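Carbohydrate kinase, FGGY (Novosphingobium aromaticivorans, PDB 3H6E) probably acts as a sugar kinase of the FGGY family, transferring a phosphoryl group from ATP to a carbohydrate. Local coordinates at residues V10-K15 with N423-G428. Residues are numbered along the deposited sequence; the frame is centred on the assembly and turned at random.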
ATOM      1  N   VAL A  10      -0.580  -5.439 -17.927  1.00 40.39           N
ATOM      2  CA  VAL A  10      -0.965  -4.851 -16.655  1.00 39.94           C
ATOM      3  C   VAL A  10      -0.953  -3.329 -16.737  1.00 40.20           C
ATOM      4  O   VAL A  10       0.039  -2.729 -17.149  1.00 40.11           O
ATOM      5  CB  VAL A  10      -0.020  -5.291 -15.525  1.00 41.86           C
ATOM      6  CG1 VAL A  10      -0.550  -4.814 -14.184  1.00 39.59           C
ATOM      7  CG2 VAL A  10       0.158  -6.808 -15.534  1.00 39.45           C
ATOM      8  N   ILE A  11      -2.062  -2.707 -16.353  1.00 39.52           N
ATOM      9  CA  ILE A  11      -2.131  -1.252 -16.273  1.00 39.69           C
ATOM     10  C   ILE A  11      -2.101  -0.811 -14.815  1.00 38.70           C
ATOM     11  O   ILE A  11      -3.041  -1.066 -14.063  1.00 35.75           O
ATOM     12  CB  ILE A  11      -3.384  -0.699 -16.970  1.00 36.89           C
ATOM     13  CG1 ILE A  11      -4.509  -1.731 -16.929  1.00 37.58           C
ATOM     14  CG2 ILE A  11      -3.078  -0.348 -18.411  1.00 40.79           C
ATOM     15  CD1 ILE A  11      -5.621  -1.459 -17.924  1.00 39.96           C
ATOM     16  N   ASP A  12      -1.010  -0.165 -14.417  1.00 38.00           N
ATOM     17  CA  ASP A  12      -0.831   0.252 -13.032  1.00 38.44           C
ATOM     18  C   ASP A  12      -0.885   1.764 -12.912  1.00 38.88           C
ATOM     19  O   ASP A  12       0.140   2.443 -12.973  1.00 39.95           O
ATOM     20  CB  ASP A  12       0.493  -0.270 -12.474  1.00 40.53           C
ATOM     21  CG  ASP A  12       0.587  -0.119 -10.970  1.00 38.75           C
ATOM     22  OD1 ASP A  12      -0.131   0.736 -10.412  1.00 37.57           O
ATOM     23  OD2 ASP A  12       1.376  -0.857 -10.345  1.00 41.92           O
ATOM     24  N   LEU A  13      -2.091   2.282 -12.728  1.00 36.62           N
ATOM     25  CA  LEU A  13      -2.305   3.715 -12.647  1.00 38.11           C
ATOM     26  C   LEU A  13      -2.230   4.196 -11.199  1.00 38.56           C
ATOM     27  O   LEU A  13      -3.240   4.518 -10.574  1.00 33.33           O
ATOM     28  CB  LEU A  13      -3.642   4.055 -13.299  1.00 39.53           C
ATOM     29  CG  LEU A  13      -3.672   3.395 -14.684  1.00 39.16           C
ATOM     30  CD1 LEU A  13      -5.076   3.072 -15.146  1.00 37.58           C
ATOM     31  CD2 LEU A  13      -2.934   4.242 -15.712  1.00 37.30           C
ATOM     32  N   GLY A  14      -1.008   4.231 -10.675  1.00 38.06           N
ATOM     33  CA  GLY A  14      -0.772   4.639  -9.306  1.00 37.54           C
ATOM     34  C   GLY A  14      -0.924   6.134  -9.113  1.00 36.91           C
ATOM     35  O   GLY A  14      -1.400   6.845 -10.000  1.00 36.64           O
ATOM     36  N   LYS A  15      -0.503   6.615  -7.949  1.00 34.56           N
ATOM     37  CA  LYS A  15      -0.708   8.013  -7.601  1.00 37.64           C
ATOM     38  C   LYS A  15       0.325   8.941  -8.235  1.00 38.13           C
ATOM     39  O   LYS A  15      -0.019  10.024  -8.708  1.00 39.71           O
ATOM     40  CB  LYS A  15      -0.741   8.198  -6.082  1.00 35.45           C
ATOM     41  CG  LYS A  15      -1.305   9.540  -5.645  1.00 34.77           C
ATOM     42  CD  LYS A  15      -2.530   9.914  -6.472  1.00 35.49           C
ATOM     43  CE  LYS A  15      -3.291  11.078  -5.851  1.00 34.89           C
ATOM     44  NZ  LYS A  15      -2.410  12.247  -5.572  1.00 35.73           N
ATOM     45  N   ASN A 423      11.986  -6.830  -8.589  1.00 37.08           N
ATOM     46  CA  ASN A 423      10.758  -7.218  -9.267  1.00 37.01           C
ATOM     47  C   ASN A 423       9.958  -5.974  -9.602  1.00 39.48           C
ATOM     48  O   ASN A 423       9.717  -5.140  -8.731  1.00 41.01           O
ATOM     49  CB  ASN A 423       9.924  -8.144  -8.385  1.00 37.59           C
ATOM     50  CG  ASN A 423      10.422  -9.565  -8.406  1.00 37.57           C
ATOM     51  OD1 ASN A 423      10.497 -10.184  -9.463  1.00 39.61           O
ATOM     52  ND2 ASN A 423      10.761 -10.097  -7.237  1.00 35.52           N
ATOM     53  N   ASP A 424       9.554  -5.833 -10.860  1.00 40.89           N
ATOM     54  CA  ASP A 424       8.760  -4.676 -11.239  1.00 40.86           C
ATOM     55  C   ASP A 424       7.513  -4.610 -10.371  1.00 41.00           C
ATOM     56  O   ASP A 424       6.885  -5.631 -10.085  1.00 40.53           O
ATOM     57  CB  ASP A 424       8.372  -4.711 -12.715  1.00 41.62           C
ATOM     58  CG  ASP A 424       7.585  -3.480 -13.134  1.00 45.40           C
ATOM     59  OD1 ASP A 424       8.211  -2.417 -13.351  1.00 44.93           O
ATOM     60  OD2 ASP A 424       6.342  -3.578 -13.244  1.00 42.94           O
ATOM     61  N   VAL A 425       7.159  -3.401  -9.960  1.00 41.21           N
ATOM     62  CA  VAL A 425       6.061  -3.191  -9.027  1.00 42.10           C
ATOM     63  C   VAL A 425       4.752  -3.843  -9.488  1.00 43.05           C
ATOM     64  O   VAL A 425       3.873  -4.128  -8.670  1.00 44.62           O
ATOM     65  CB  VAL A 425       5.836  -1.684  -8.776  1.00 42.06           C
ATOM     66  CG1 VAL A 425       5.017  -1.069  -9.903  1.00 40.98           C
ATOM     67  CG2 VAL A 425       5.162  -1.462  -7.434  1.00 46.15           C
ATOM     68  N   SER A 426       4.633  -4.096 -10.790  1.00 42.57           N
ATOM     69  CA  SER A 426       3.378  -4.585 -11.369  1.00 41.91           C
ATOM     70  C   SER A 426       3.268  -6.111 -11.481  1.00 39.35           C
ATOM     71  O   SER A 426       2.242  -6.629 -11.932  1.00 37.25           O
ATOM     72  CB  SER A 426       3.141  -3.951 -12.749  1.00 41.91           C
ATOM     73  OG  SER A 426       2.932  -2.549 -12.657  1.00 41.29           O
ATOM     74  N   PHE A 427       4.307  -6.833 -11.073  1.00 39.09           N
ATOM     75  CA  PHE A 427       4.307  -8.285 -11.243  1.00 36.96           C
ATOM     76  C   PHE A 427       3.109  -8.962 -10.587  1.00 36.98           C
ATOM     77  O   PHE A 427       2.458  -9.811 -11.198  1.00 34.52           O
ATOM     78  CB  PHE A 427       5.596  -8.921 -10.718  1.00 36.41           C
ATOM     79  CG  PHE A 427       5.506 -10.418 -10.581  1.00 35.12           C
ATOM     80  CD1 PHE A 427       5.434 -11.224 -11.706  1.00 34.91           C
ATOM     81  CD2 PHE A 427       5.467 -11.015  -9.331  1.00 33.71           C
ATOM     82  CE1 PHE A 427       5.337 -12.596 -11.589  1.00 33.95           C
ATOM     83  CE2 PHE A 427       5.372 -12.388  -9.207  1.00 34.25           C
ATOM     84  CZ  PHE A 427       5.309 -13.180 -10.339  1.00 33.36           C
ATOM     85  N   GLY A 428       2.833  -8.588  -9.340  1.00 35.35           N
ATOM     86  CA  GLY A 428       1.803  -9.236  -8.550  1.00 31.43           C
ATOM     87  C   GLY A 428       0.572  -9.668  -9.320  1.00 30.78           C
ATOM     88  O   GLY A 428       0.098 -10.789  -9.162  1.00 32.31           O
TER
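Ser-426 reaches from a loop of the C-terminal half to the side chains of Val-10 and Asp-12, which project from the same face of strand 9-13. Its hydroxyl donates a weak hydrogen bond to the carboxylate of Asp-12, with OG 3.3 Å from OD2. With CG anti to the backbone N (chi1 -168°), the Asp-12 carboxylate lies along the strand's forward direction, past the serine hydroxyl, and OD2 is on the side facing Val-425. Ser-426 OG is equally near Asp-12 CB (3.3 Å), so the hydroxyl sits against the flank of the aspartate. The methyl CG1 of Val-425 closes on the same oxygen, 3.7 Å from Asp-12 OD2, the two side chains crossing nearly at right angles. Two residues earlier on the strand, Val-10 CG1 lies 4.0 Å from Ser-426 O and also against Ser-426 CB. A type I turn from Asp-424 to Phe-427 shapes the loop; in an overlapping Asx turn, Ser-426 N donates to Asp-424 OD2 at 3.0 Å, from well above the carboxylate plane. Strand 9-13 and its following turn (Asp-Leu-Gly-Lys) are consistent with the phosphate-1 motif of actin-like ATPases. The strand runs between strands 17-23 and 71-76, with Asp-12 OD1 close to Asp-233 of helix 233-241. Loop 423-428, between strand 415-419 and helix 430-433, reaches across to this N-terminal sheet, with Val-425 also touching Lys-19 of strand 17-23.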